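Tni2 (Pseudomonas fluorescens, PDB 6B12) is probably an immunity protein that binds and neutralises its cognate toxin Tne2, a bacterial effector thought to destroy NAD in rival cells. Local coordinates at residues E6-D11 against V34-W39; V59-H64 against I139-G144; Q102-I107 against F126-D131. All coordinates share one frame; numbering follows the deposited sequence.

Interaction 1: residues E6-D11 against V34-W39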
# COMPACT_ATOMS: atom_id res chain seq x y z
N GLU C 6 -18.33 4.59 6.32
CA GLU C 6 -17.64 4.41 7.59
C GLU C 6 -16.97 3.04 7.60
O GLU C 6 -17.53 2.07 7.10
CB GLU C 6 -18.61 4.55 8.80
CG GLU C 6 -19.00 6.00 8.97
CD GLU C 6 -19.94 6.28 10.16
OE1 GLU C 6 -20.68 5.39 10.60
OE2 GLU C 6 -19.93 7.44 10.61
N ARG C 7 -15.76 2.99 8.15
CA ARG C 7 -15.03 1.74 8.30
C ARG C 7 -14.90 1.46 9.79
O ARG C 7 -14.50 2.35 10.55
CB ARG C 7 -13.67 1.85 7.64
CG ARG C 7 -13.74 1.74 6.13
CD ARG C 7 -12.51 2.36 5.52
NE ARG C 7 -12.55 3.81 5.63
CZ ARG C 7 -11.48 4.60 5.68
NH1 ARG C 7 -10.27 4.08 5.66
NH2 ARG C 7 -11.63 5.93 5.74
N ILE C 8 -15.25 0.26 10.21
CA ILE C 8 -15.32 -0.06 11.63
C ILE C 8 -14.19 -1.03 11.93
O ILE C 8 -14.10 -2.11 11.34
CB ILE C 8 -16.69 -0.64 12.03
CG1 ILE C 8 -17.83 0.38 11.77
CG2 ILE C 8 -16.71 -0.90 13.53
CD1 ILE C 8 -18.47 0.19 10.43
N ARG C 9 -13.29 -0.61 12.81
CA ARG C 9 -12.16 -1.46 13.20
C ARG C 9 -12.63 -2.61 14.10
O ARG C 9 -13.69 -2.56 14.71
CB ARG C 9 -11.12 -0.62 13.94
CG ARG C 9 -10.43 0.40 13.05
CD ARG C 9 -9.85 1.58 13.86
NE ARG C 9 -9.18 1.21 15.11
CZ ARG C 9 -7.87 1.35 15.34
NH1 ARG C 9 -7.06 1.80 14.39
NH2 ARG C 9 -7.35 1.02 16.52
N GLU C 10 -11.79 -3.66 14.17
CA GLU C 10 -12.12 -4.76 15.06
C GLU C 10 -12.33 -4.28 16.50
O GLU C 10 -13.09 -4.91 17.26
CB GLU C 10 -11.01 -5.82 15.02
CG GLU C 10 -11.29 -7.06 15.86
CD GLU C 10 -10.10 -8.02 15.86
OE1 GLU C 10 -10.16 -9.05 15.17
OE2 GLU C 10 -9.10 -7.70 16.53
N ASP C 11 -11.66 -3.20 16.91
CA ASP C 11 -11.85 -2.70 18.26
C ASP C 11 -13.02 -1.74 18.40
O ASP C 11 -13.23 -1.20 19.49
CB ASP C 11 -10.56 -2.02 18.80
CG ASP C 11 -10.15 -0.78 18.00
OD1 ASP C 11 -10.87 -0.34 17.08
OD2 ASP C 11 -9.05 -0.25 18.30
N VAL C 34 -9.74 -3.53 9.87
CA VAL C 34 -11.10 -3.08 9.62
C VAL C 34 -11.93 -4.30 9.28
O VAL C 34 -11.58 -5.06 8.37
CB VAL C 34 -11.13 -2.04 8.50
CG1 VAL C 34 -12.58 -1.76 8.00
CG2 VAL C 34 -10.45 -0.77 8.97
N VAL C 35 -13.02 -4.50 10.02
CA VAL C 35 -13.87 -5.66 9.80
C VAL C 35 -15.18 -5.31 9.13
O VAL C 35 -15.92 -6.24 8.75
CB VAL C 35 -14.14 -6.42 11.12
CG1 VAL C 35 -12.80 -6.96 11.69
CG2 VAL C 35 -14.83 -5.51 12.15
N GLU C 36 -15.52 -4.03 8.99
CA GLU C 36 -16.78 -3.68 8.34
C GLU C 36 -16.63 -2.35 7.61
O GLU C 36 -15.99 -1.43 8.13
CB GLU C 36 -17.94 -3.59 9.34
CG GLU C 36 -19.21 -3.01 8.67
CD GLU C 36 -20.43 -3.10 9.51
OE1 GLU C 36 -20.35 -3.75 10.57
OE2 GLU C 36 -21.46 -2.51 9.11
N ALA C 37 -17.19 -2.28 6.40
CA ALA C 37 -17.41 -1.03 5.69
C ALA C 37 -18.90 -0.85 5.53
O ALA C 37 -19.60 -1.79 5.13
CB ALA C 37 -16.72 -1.03 4.33
N ARG C 38 -19.41 0.33 5.88
CA ARG C 38 -20.84 0.59 5.87
C ARG C 38 -21.07 1.92 5.17
O ARG C 38 -20.24 2.83 5.26
CB ARG C 38 -21.35 0.61 7.33
CG ARG C 38 -22.71 1.16 7.61
CD ARG C 38 -22.95 1.09 9.14
NE ARG C 38 -22.17 2.08 9.90
CZ ARG C 38 -21.79 1.92 11.16
NH1 ARG C 38 -22.08 0.81 11.84
NH2 ARG C 38 -21.09 2.88 11.76
N TRP C 39 -22.20 2.03 4.45
CA TRP C 39 -22.49 3.29 3.76
C TRP C 39 -23.98 3.39 3.49
O TRP C 39 -24.72 2.42 3.59
CB TRP C 39 -21.70 3.41 2.43
CG TRP C 39 -22.09 2.36 1.38
CD1 TRP C 39 -22.96 2.52 0.34
CD2 TRP C 39 -21.60 1.01 1.29
NE1 TRP C 39 -23.05 1.36 -0.40
CE2 TRP C 39 -22.23 0.41 0.17
CE3 TRP C 39 -20.71 0.24 2.06
CZ2 TRP C 39 -21.99 -0.91 -0.21
CZ3 TRP C 39 -20.47 -1.08 1.68
CH2 TRP C 39 -21.11 -1.64 0.56
O HOH W 1 -22.69 4.88 8.05
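Glu6 sets its CG anti to the carbonyl carbon (chi1 -72°) and runs on extended, while Arg38 starts with CG anti to the backbone N (chi1 167°) and bends at chi3 (72°), so the two long chains lie side by side with their charged ends together. Arg38 NH2 donates almost straight to the anti lone pair of Glu6 OE1 at 2.8 Å, a salt bridge lying in the guanidinium plane although the carboxylate is steeply tilted against it. The carboxylate also lies near Asp16, a like charge whose repulsion Arg38 would partly offset. Ile8, branched and apolar, lies against this pair: its CD1 sits over the centre of the guanidinium face, 3.8 Å from Arg38 CZ, and touches Glu36 CG at 3.7 Å. Underneath runs an antiparallel pairing of strands 5-9 and 34-41, interrupted by a classic beta bulge in which Val35 and Glu36 both face Ile8. Ile8 N donates to Glu36 O at 2.8 Å; Ile8 O takes Val35 N at 2.9 Å and, weakly, Glu36 N at 3.4 Å. On the face of Arg7 and Ala37, Arg7 CB packs against Val34 CG1 at 3.8 Å, while its NH1 bonds a polar side chain of the other protein's chain. Past the bulge, Arg9 holds Asp11 side-on through NE and NH2, and its NH1 reaches Ser30 O.

Interaction 2: residues V59-H64 against I139-G144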
# COMPACT_ATOMS: atom_id res chain seq x y z
N VAL C 59 -14.79 4.62 -4.64
CA VAL C 59 -14.25 5.08 -5.92
C VAL C 59 -14.70 6.51 -6.15
O VAL C 59 -15.81 6.88 -5.71
CB VAL C 59 -14.73 4.14 -7.05
CG1 VAL C 59 -14.20 4.56 -8.43
CG2 VAL C 59 -14.32 2.67 -6.71
N PRO C 60 -13.90 7.40 -6.75
CA PRO C 60 -14.30 8.82 -6.79
C PRO C 60 -15.58 9.09 -7.57
O PRO C 60 -16.14 10.18 -7.39
CB PRO C 60 -13.08 9.51 -7.42
CG PRO C 60 -11.93 8.61 -6.98
CD PRO C 60 -12.49 7.23 -7.15
N ASP C 61 -16.11 8.12 -8.32
CA ASP C 61 -17.42 8.31 -8.94
C ASP C 61 -18.57 8.23 -7.93
O ASP C 61 -19.71 8.49 -8.31
CB ASP C 61 -17.63 7.31 -10.10
CG ASP C 61 -17.67 5.85 -9.66
OD1 ASP C 61 -17.79 5.55 -8.46
OD2 ASP C 61 -17.56 4.98 -10.55
N ARG C 62 -18.27 7.91 -6.67
CA ARG C 62 -19.24 7.81 -5.57
C ARG C 62 -20.37 6.84 -5.88
O ARG C 62 -21.47 6.96 -5.34
CB ARG C 62 -19.82 9.18 -5.19
CG ARG C 62 -18.80 10.25 -4.95
CD ARG C 62 -17.89 9.92 -3.82
NE ARG C 62 -18.61 9.77 -2.55
CZ ARG C 62 -18.00 9.53 -1.40
NH1 ARG C 62 -16.67 9.43 -1.37
NH2 ARG C 62 -18.71 9.37 -0.28
N GLN C 63 -20.11 5.83 -6.72
CA GLN C 63 -21.15 4.84 -6.97
C GLN C 63 -20.57 3.44 -7.08
O GLN C 63 -21.28 2.51 -7.48
CB GLN C 63 -21.96 5.22 -8.22
CG GLN C 63 -21.16 5.45 -9.51
CD GLN C 63 -21.97 6.32 -10.46
OE1 GLN C 63 -22.88 5.84 -11.15
NE2 GLN C 63 -21.67 7.61 -10.47
N HIS C 64 -19.30 3.29 -6.74
CA HIS C 64 -18.68 1.99 -6.55
C HIS C 64 -17.79 2.05 -5.33
O HIS C 64 -17.27 3.11 -4.96
CB HIS C 64 -17.84 1.58 -7.78
CG HIS C 64 -18.64 1.48 -9.03
ND1 HIS C 64 -18.75 2.51 -9.93
CD2 HIS C 64 -19.37 0.45 -9.53
CE1 HIS C 64 -19.50 2.12 -10.94
NE2 HIS C 64 -19.90 0.88 -10.72
N ILE C 139 -7.88 0.72 -12.55
CA ILE C 139 -9.07 -0.09 -12.80
C ILE C 139 -10.26 0.84 -12.99
O ILE C 139 -10.44 1.77 -12.20
CB ILE C 139 -9.32 -1.07 -11.63
CG1 ILE C 139 -8.12 -2.04 -11.51
CG2 ILE C 139 -10.64 -1.85 -11.81
CD1 ILE C 139 -7.90 -2.57 -10.10
N ASP C 140 -11.05 0.61 -14.03
CA ASP C 140 -12.27 1.38 -14.29
C ASP C 140 -13.42 0.71 -13.56
O ASP C 140 -13.91 -0.34 -13.99
CB ASP C 140 -12.54 1.44 -15.80
CG ASP C 140 -13.77 2.28 -16.15
OD1 ASP C 140 -14.43 2.82 -15.25
OD2 ASP C 140 -14.02 2.37 -17.37
N ALA C 141 -13.86 1.30 -12.45
CA ALA C 141 -14.96 0.69 -11.70
C ALA C 141 -16.26 0.68 -12.48
O ALA C 141 -17.16 -0.09 -12.12
CB ALA C 141 -15.20 1.42 -10.36
N SER C 142 -16.43 1.57 -13.47
CA SER C 142 -17.70 1.58 -14.19
C SER C 142 -17.84 0.37 -15.11
O SER C 142 -18.96 0.05 -15.52
CB SER C 142 -17.84 2.89 -14.99
OG SER C 142 -16.93 2.92 -16.07
N THR C 143 -16.74 -0.33 -15.41
CA THR C 143 -16.80 -1.53 -16.23
C THR C 143 -16.26 -2.74 -15.53
O THR C 143 -16.52 -3.86 -15.98
CB THR C 143 -16.00 -1.34 -17.52
OG1 THR C 143 -14.63 -1.12 -17.19
CG2 THR C 143 -16.55 -0.14 -18.29
N GLY C 144 -15.53 -2.55 -14.44
CA GLY C 144 -14.92 -3.66 -13.75
C GLY C 144 -13.67 -4.17 -14.43
O GLY C 144 -13.20 -5.26 -14.07
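Asp140 OD1 is held by three hydrogen bonds: from Ser142 N at 3.0 Å, from Ser142 OG at 2.6 Å, and a third with Ser120 OG. Both Ser142 donors come from above the carboxylate plane, and the bond to Ser142 N makes an Asx turn, a role for which the short carboxylate of aspartate is well suited. Asp140 O meanwhile accepts from Thr143 N and Gly144 N, so the chain curls tightly between strands 134-140 and 145-152; Gly144 tolerates the positive phi (78°) found there. The facing loop, between strands 54-58 and 64-70, is a type I beta turn from Val59 to Arg62, overlapped by a second Asx turn in which Gln63 N is bonded to Asp61 OD1. The contact thus joins the connections of two hairpins from different antiparallel sheets. His64 makes most of the contact. Its ND1 donates in the ring plane to the syn lone pair of Asp61 OD2 at 2.8 Å, which fixes the ring's rotation. One ring face then receives Ala141 O, 3.2 Å from His64 NE2 but above the plane and at too poor an angle for a hydrogen bond; carboxylate and carbonyl together might favour a protonated ring. Ala141, small enough to sit close, sets its CB 3.7 Å from His64 CG and 3.8 Å from Val59 CG1. Phe122 and Val82 also touch this alanine, extending the apolar patch.

Interaction 3: residues Q102-I107 against F126-D131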
# COMPACT_ATOMS: atom_id res chain seq x y z
N GLN C 102 3.90 -12.48 -20.18
CA GLN C 102 3.82 -13.61 -19.27
C GLN C 102 2.61 -13.45 -18.37
O GLN C 102 2.33 -12.35 -17.89
CB GLN C 102 5.09 -13.70 -18.43
CG GLN C 102 6.37 -13.81 -19.24
CD GLN C 102 6.44 -15.10 -20.03
OE1 GLN C 102 6.37 -16.19 -19.46
NE2 GLN C 102 6.58 -14.98 -21.34
N LEU C 103 1.89 -14.54 -18.12
CA LEU C 103 0.79 -14.52 -17.16
C LEU C 103 1.36 -14.60 -15.75
O LEU C 103 2.01 -15.59 -15.39
CB LEU C 103 -0.17 -15.68 -17.46
CG LEU C 103 -1.58 -15.71 -16.89
CD1 LEU C 103 -2.28 -14.37 -17.09
CD2 LEU C 103 -2.34 -16.83 -17.60
N GLU C 104 1.17 -13.54 -14.96
CA GLU C 104 1.81 -13.40 -13.65
C GLU C 104 0.77 -13.39 -12.55
O GLU C 104 -0.07 -12.49 -12.49
CB GLU C 104 2.64 -12.12 -13.58
CG GLU C 104 3.74 -12.08 -14.61
CD GLU C 104 4.94 -12.91 -14.20
OE1 GLU C 104 4.87 -13.65 -13.18
OE2 GLU C 104 5.96 -12.84 -14.91
N ALA C 105 0.86 -14.37 -11.64
CA ALA C 105 0.02 -14.32 -10.45
C ALA C 105 0.53 -13.26 -9.47
O ALA C 105 1.71 -12.89 -9.45
CB ALA C 105 -0.02 -15.68 -9.75
N GLY C 106 -0.37 -12.78 -8.61
CA GLY C 106 0.05 -11.81 -7.63
C GLY C 106 -1.06 -11.52 -6.65
O GLY C 106 -2.09 -12.20 -6.64
N ILE C 107 -0.82 -10.52 -5.80
CA ILE C 107 -1.76 -10.18 -4.73
C ILE C 107 -1.93 -8.67 -4.69
O ILE C 107 -0.95 -7.93 -4.56
CB ILE C 107 -1.27 -10.69 -3.35
CG1 ILE C 107 -0.99 -12.19 -3.37
CG2 ILE C 107 -2.32 -10.40 -2.24
CD1 ILE C 107 -0.34 -12.69 -2.08
N PHE C 126 -0.23 -3.89 -6.76
CA PHE C 126 -0.23 -5.33 -7.00
C PHE C 126 1.19 -5.85 -6.78
O PHE C 126 2.14 -5.30 -7.34
CB PHE C 126 -0.69 -5.58 -8.45
CG PHE C 126 -0.56 -7.00 -8.96
CD1 PHE C 126 -1.62 -7.89 -8.84
CD2 PHE C 126 0.56 -7.40 -9.67
CE1 PHE C 126 -1.53 -9.17 -9.37
CE2 PHE C 126 0.66 -8.68 -10.21
CZ PHE C 126 -0.37 -9.57 -10.05
N SER C 127 1.33 -6.88 -5.93
CA SER C 127 2.62 -7.50 -5.66
C SER C 127 2.72 -8.77 -6.50
O SER C 127 1.98 -9.74 -6.25
CB SER C 127 2.76 -7.81 -4.17
OG SER C 127 4.08 -8.31 -3.90
N ARG C 128 3.63 -8.77 -7.47
CA ARG C 128 3.80 -9.93 -8.35
C ARG C 128 4.36 -11.10 -7.56
O ARG C 128 5.35 -10.95 -6.84
CB ARG C 128 4.72 -9.56 -9.51
CG ARG C 128 4.99 -10.70 -10.49
CD ARG C 128 5.56 -10.16 -11.79
NE ARG C 128 6.91 -9.61 -11.65
CZ ARG C 128 7.57 -8.99 -12.62
NH1 ARG C 128 6.99 -8.82 -13.82
NH2 ARG C 128 8.78 -8.51 -12.40
N GLN C 129 3.73 -12.26 -7.67
CA GLN C 129 4.05 -13.35 -6.74
C GLN C 129 5.49 -13.82 -6.89
O GLN C 129 6.15 -14.13 -5.89
CB GLN C 129 3.07 -14.50 -6.97
CG GLN C 129 3.36 -15.75 -6.16
CD GLN C 129 2.75 -16.98 -6.80
OE1 GLN C 129 1.53 -17.15 -6.81
NE2 GLN C 129 3.60 -17.84 -7.35
N ARG C 130 6.01 -13.84 -8.12
CA ARG C 130 7.27 -14.55 -8.31
C ARG C 130 8.47 -13.78 -7.76
O ARG C 130 9.46 -14.40 -7.36
CB ARG C 130 7.47 -14.88 -9.79
CG ARG C 130 8.11 -13.81 -10.63
CD ARG C 130 8.39 -14.34 -12.04
NE ARG C 130 8.19 -13.31 -13.05
CZ ARG C 130 9.12 -12.41 -13.36
NH1 ARG C 130 10.29 -12.45 -12.76
NH2 ARG C 130 8.87 -11.49 -14.29
N ASP C 131 8.39 -12.45 -7.69
CA ASP C 131 9.52 -11.67 -7.22
C ASP C 131 9.13 -10.51 -6.31
O ASP C 131 10.01 -9.72 -5.94
CB ASP C 131 10.34 -11.12 -8.40
CG ASP C 131 9.54 -10.18 -9.31
OD1 ASP C 131 8.32 -9.99 -9.11
OD2 ASP C 131 10.16 -9.62 -10.23
O HOH W 2 4.08 -13.94 -10.56
O HOH W 3 6.38 -10.73 -16.38
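Ile107 and Ser127 form an antiparallel hydrogen-bonded pair, Ile107 N to Ser127 O and Ser127 N to Ile107 O, both 2.9 Å, and Gly106 faces Arg128 as the next, non-hydrogen-bonded pair. This is the open end of the hairpin of strands 102-112 and 121-128, within a five-stranded antiparallel meander. Gly106 suits its place because a CB would run into Phe126 CZ and Ser127 O; the ring instead brings CZ to 3.3 Å from Gly106 CA. As strand 121-128 ends, Gln129 N still donates to Ala105 O at 2.8 Å, and the charged side chains take over. Glu104, bent at chi2 (-79°), lays its carboxyl carbon CD against Arg128 CD at 3.7 Å. Arg130 grips it side-on, NE and NH2 both donating to Glu104 OE2, the shorter bond from NE at 2.9 Å. Arg128 turns instead to Asp131, with NE and NH2 each holding one oxygen. Arginine fits both positions, since its flat, many-donor head lets the two lie face over face: Arg130 NH2 sits above the centre of the Arg128 guanidinium, and their like charges are presumably balanced by the two acids. The water that accepts weakly from Arg130 NH2 donates to Glu104 OE2, its O 2.6 Å away.

The three contacts come in different parts of an all-antiparallel chain. Interaction 1 closes first, joining two strands of the N-terminal sheet. Interaction 2 brings together a turn of the second sheet and one of the C-terminal sheet that lie 75 residues apart in sequence, and interaction 3 falls within the span between them. Interactions 2 and 3 both reach the five-stranded C-terminal sheet, where strands 121-128 and 134-140 are neighbours, yet their centres lie 24 Å apart. Interaction 1 is 20 Å from interaction 2 and 29 Å from interaction 3, centre to centre, and lies across the chain's centre from the latter. Of the three, interaction 1 alone touches the other protein of the assembly, consistent with the N-terminal sheet helping to bind the toxin.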